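ORF131 protein (Ralstonia metallidurans ch34, PDB 2WTP) binds copper, changes conformation on doing so, and probably serves in the resistance of the bacterium to heavy metals. Local coordinates at the interface of chains A and B. Sequence-based numbering; all coordinates share one arbitrary frame. Chains: chain A/B, ORF131 protein.

Contact 1: the interface of chains A and B. Residues chain A 63-65; chain B 67.
A:Ile63, A:Ile64 and A:Asp65 form the short strand 63-65 with an extended backbone, and B:Lys67, in a loop of the other subunit, comes to its main chain. The lysine reaches across with its full length. Its CG lies between the backbone N and the carbonyl carbon (chi1 63°), and from there the chain runs fully extended, carrying the terminal amine away from its own loop and up to the strand. B:Lys67 NZ donates a hydrogen bond of 2.7 Å to the carbonyl O of A:Ile63. It meets this oxygen from above the carbonyl plane, 44° out of it, with an angle of 132° at the oxygen, and thus does not lie on a lone pair. The last methylene follows closely, B:Lys67 CE standing 3.5 Å from the same A:Ile63 O. B:Lys67 NZ also passes 3.4 Å from the backbone N of A:Asp65, a proximity without an assigned bond. A:Ile64 takes little part, because its side chain points away from the lysine. A:Asp65 contributes its CB, 3.9 Å from B:Lys67 NZ, whereas its carboxylate forms no salt bridge with the amine: OD2 of A:Asp65 is 5.3 Å from NZ of B:Lys67. The aspartate is poorly ordered, so this separation is uncertain, and any attraction between the two probably opposite charges is at most a weak one. Recognition here is therefore of the main chain, and a backbone oxygen accepts from the lysine's amine, probably charged. The contact ties a loop of one subunit to the short strand 63-65 of the other, and its symmetry twin does the same with the chains exchanged, which may help hold together the pair seen in the crystal.

Contact 2: the interface of chains A and B. Residues chain A 61-62, 79; chain B 70-72, 74.
The start of strand 72-76 in chain B brings B:Tyr72 into a polar pocket of chain A formed by A:Ser61 and A:Arg62, just ahead of strand 63-65, and by A:Glu79, just ahead of strand 80-85. A chi1 of 68° tucks the ring over its own main chain and points the hydroxyl at chain A, between two oxygens that lie at the ring edge, in its plane. B:Tyr72 OH is 2.6 Å from A:Ser61 OG, a hydrogen bond of undecided direction, and also donates to the carboxylate oxygen OE2 of A:Glu79. A:Arg62 runs roughly perpendicular to the tyrosine. A:Arg62 CD lies over one ring face, 3.7 Å from the B:Tyr72 centroid and offset toward the rim, a CH-pi contact; the guanidinium is turned 39° from the ring plane. From there the arginine presents two nitrogens together to one carboxylate oxygen: A:Arg62 NE forms a salt bridge of 2.9 Å with A:Glu79 OE2, and A:Arg62 NH2 donates to A:Glu79 OE2 at 3.1 Å. Both approach on the syn side, tilted from the carboxylate plane; with the B:Tyr72 hydroxyl on the anti side, OE2 accepts from three donors, which would probably favour the charged carboxylate and restrain its rotation. B:Asn74 adds a weak hydrogen bond from ND2 to A:Glu79 OE1. At the other end of the guanidinium, A:Arg62 NH1 is 3.0 Å from the oxygen of water 1, which in turn lies 2.7 Å from the backbone O of B:Tyr72.

Contact 1: the interface of chains A and B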
loop_
_atom_site.group_PDB
_atom_site.type_symbol
_atom_site.label_atom_id
_atom_site.label_comp_id
_atom_site.label_asym_id
_atom_site.label_seq_id
_atom_site.Cartn_x
_atom_site.Cartn_y
_atom_site.Cartn_z
ATOM N N ILE A 63 -2.474 -0.231 9.764
ATOM C CA ILE A 63 -1.104 -0.534 10.266
ATOM C C ILE A 63 -0.510 -1.452 9.216
ATOM O O ILE A 63 -1.113 -2.520 8.817
ATOM C CB ILE A 63 -1.190 -1.301 11.583
ATOM C CG1 ILE A 63 -1.792 -0.435 12.628
ATOM C CG2 ILE A 63 0.203 -1.676 12.053
ATOM C CD1 ILE A 63 -2.123 -1.185 13.952
ATOM N N ILE A 64 0.665 -1.051 8.677
ATOM C CA ILE A 64 1.341 -1.864 7.632
ATOM C C ILE A 64 2.481 -2.598 8.372
ATOM O O ILE A 64 3.316 -1.985 9.038
ATOM C CB ILE A 64 1.939 -0.930 6.564
ATOM C CG1 ILE A 64 0.802 -0.295 5.754
ATOM C CG2 ILE A 64 2.792 -1.772 5.579
ATOM C CD1 ILE A 64 1.286 0.674 4.710
ATOM N N ASP A 65 2.506 -3.929 8.277
ATOM C CA ASP A 65 3.598 -4.723 8.832
ATOM C C ASP A 65 4.846 -4.589 7.919
ATOM O O ASP A 65 4.793 -4.780 6.713
ATOM C CB ASP A 65 3.138 -6.216 8.861
ATOM C CG ASP A 65 3.922 -7.062 9.841
ATOM O OD1 ASP A 65 4.758 -6.516 10.581
ATOM O OD2 ASP A 65 3.695 -8.292 9.865
ATOM N N LYS B 67 -3.626 -10.450 5.790
ATOM C CA LYS B 67 -3.600 -10.804 7.233
ATOM C C LYS B 67 -4.934 -10.410 7.812
ATOM O O LYS B 67 -5.595 -9.458 7.385
ATOM C CB LYS B 67 -2.471 -9.985 7.936
ATOM C CG LYS B 67 -2.676 -8.412 7.907
ATOM C CD LYS B 67 -1.529 -7.571 8.631
ATOM C CE LYS B 67 -1.643 -5.964 8.415
ATOM N NZ LYS B 67 -0.583 -5.165 9.160
#

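Contact 2: the interface of chains A and B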
loop_
_atom_site.group_PDB
_atom_site.type_symbol
_atom_site.label_atom_id
_atom_site.label_comp_id
_atom_site.label_asym_id
_atom_site.label_seq_id
_atom_site.Cartn_x
_atom_site.Cartn_y
_atom_site.Cartn_z
ATOM N N SER A 61 -5.128 5.157 9.828
ATOM C CA SER A 61 -6.269 4.458 9.244
ATOM C C SER A 61 -5.912 3.004 8.936
ATOM O O SER A 61 -6.798 2.213 8.622
ATOM C CB SER A 61 -6.755 5.090 7.947
ATOM O OG SER A 61 -5.712 5.454 7.116
ATOM N N ARG A 62 -4.645 2.609 9.013
ATOM C CA ARG A 62 -4.239 1.196 8.879
ATOM C C ARG A 62 -2.843 1.004 9.502
ATOM O O ARG A 62 -2.154 2.022 9.690
ATOM C CB ARG A 62 -4.229 0.710 7.449
ATOM C CG ARG A 62 -3.277 1.543 6.553
ATOM C CD ARG A 62 -3.111 0.910 5.107
ATOM N NE ARG A 62 -2.543 1.921 4.217
ATOM C CZ ARG A 62 -1.952 1.613 3.086
ATOM N NH1 ARG A 62 -1.702 0.366 2.772
ATOM N NH2 ARG A 62 -1.603 2.612 2.292
ATOM N N GLU A 79 -2.457 10.779 3.831
ATOM C CA GLU A 79 -2.861 9.583 4.635
ATOM C C GLU A 79 -2.061 9.439 5.894
ATOM O O GLU A 79 -0.822 9.778 5.877
ATOM C CB GLU A 79 -2.617 8.358 3.750
ATOM C CG GLU A 79 -3.280 7.005 4.245
ATOM C CD GLU A 79 -2.997 5.774 3.331
ATOM O OE1 GLU A 79 -2.420 5.920 2.285
ATOM O OE2 GLU A 79 -3.346 4.656 3.778
ATOM N N MET B 70 -6.216 -6.249 8.381
ATOM C CA MET B 70 -5.372 -5.261 7.641
ATOM C C MET B 70 -6.104 -3.987 7.075
ATOM O O MET B 70 -5.423 -2.951 6.782
ATOM C CB MET B 70 -4.596 -5.964 6.538
ATOM C CG MET B 70 -5.474 -6.386 5.423
ATOM S SD MET B 70 -4.456 -7.350 4.248
ATOM C CE MET B 70 -3.114 -6.358 3.782
ATOM N N ARG B 71 -7.454 -4.111 6.939
ATOM C CA ARG B 71 -8.389 -3.089 6.524
ATOM C C ARG B 71 -8.369 -2.794 5.048
ATOM O O ARG B 71 -9.440 -2.940 4.344
ATOM C CB ARG B 71 -8.266 -1.775 7.309
ATOM C CG ARG B 71 -8.568 -1.966 8.802
ATOM C CD ARG B 71 -8.525 -0.571 9.501
ATOM N NE ARG B 71 -8.771 -0.718 10.951
ATOM C CZ ARG B 71 -9.963 -0.663 11.572
ATOM N NH1 ARG B 71 -11.144 -0.501 10.921
ATOM N NH2 ARG B 71 -9.962 -0.819 12.895
ATOM N N TYR B 72 -7.227 -2.373 4.473
ATOM C CA TYR B 72 -7.208 -2.045 3.055
ATOM C C TYR B 72 -5.787 -2.023 2.551
ATOM O O TYR B 72 -4.859 -1.974 3.363
ATOM C CB TYR B 72 -7.880 -0.687 2.828
ATOM C CG TYR B 72 -7.140 0.584 3.385
ATOM C CD1 TYR B 72 -6.192 1.264 2.665
ATOM C CD2 TYR B 72 -7.424 0.986 4.666
ATOM C CE1 TYR B 72 -5.594 2.419 3.209
ATOM C CE2 TYR B 72 -6.785 2.118 5.243
ATOM C CZ TYR B 72 -5.921 2.814 4.478
ATOM O OH TYR B 72 -5.312 3.954 5.044
ATOM N N ASN B 74 -3.687 -0.087 -1.046
ATOM C CA ASN B 74 -3.752 0.864 -2.110
ATOM C C ASN B 74 -3.047 0.360 -3.318
ATOM O O ASN B 74 -1.842 -0.000 -3.211
ATOM C CB ASN B 74 -3.106 2.246 -1.727
ATOM C CG ASN B 74 -3.902 3.017 -0.747
ATOM O OD1 ASN B 74 -5.048 2.703 -0.364
ATOM N ND2 ASN B 74 -3.265 4.022 -0.191
HETATM O O HOH W 1 -2.231 -2.297 3.992
#

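Contacts 1 and 2 lie side by side in the same A-B interface, the centres of their C-alpha atoms about 8 Å apart. They share no residue, but on chain A the segment continues directly from A:Arg62 of contact 2 into A:Ile63 of contact 1, while on chain B the loop carrying B:Lys67 leads through B:Met70 and B:Arg71 into strand 72-76. Residues 61-65 of one chain thus face residues 67-74 of the other, with A:Glu79 added in contact 2. The two-fold repeats the pair, so four such patches line the interface; whether this dimer forms in solution the structure alone does not show.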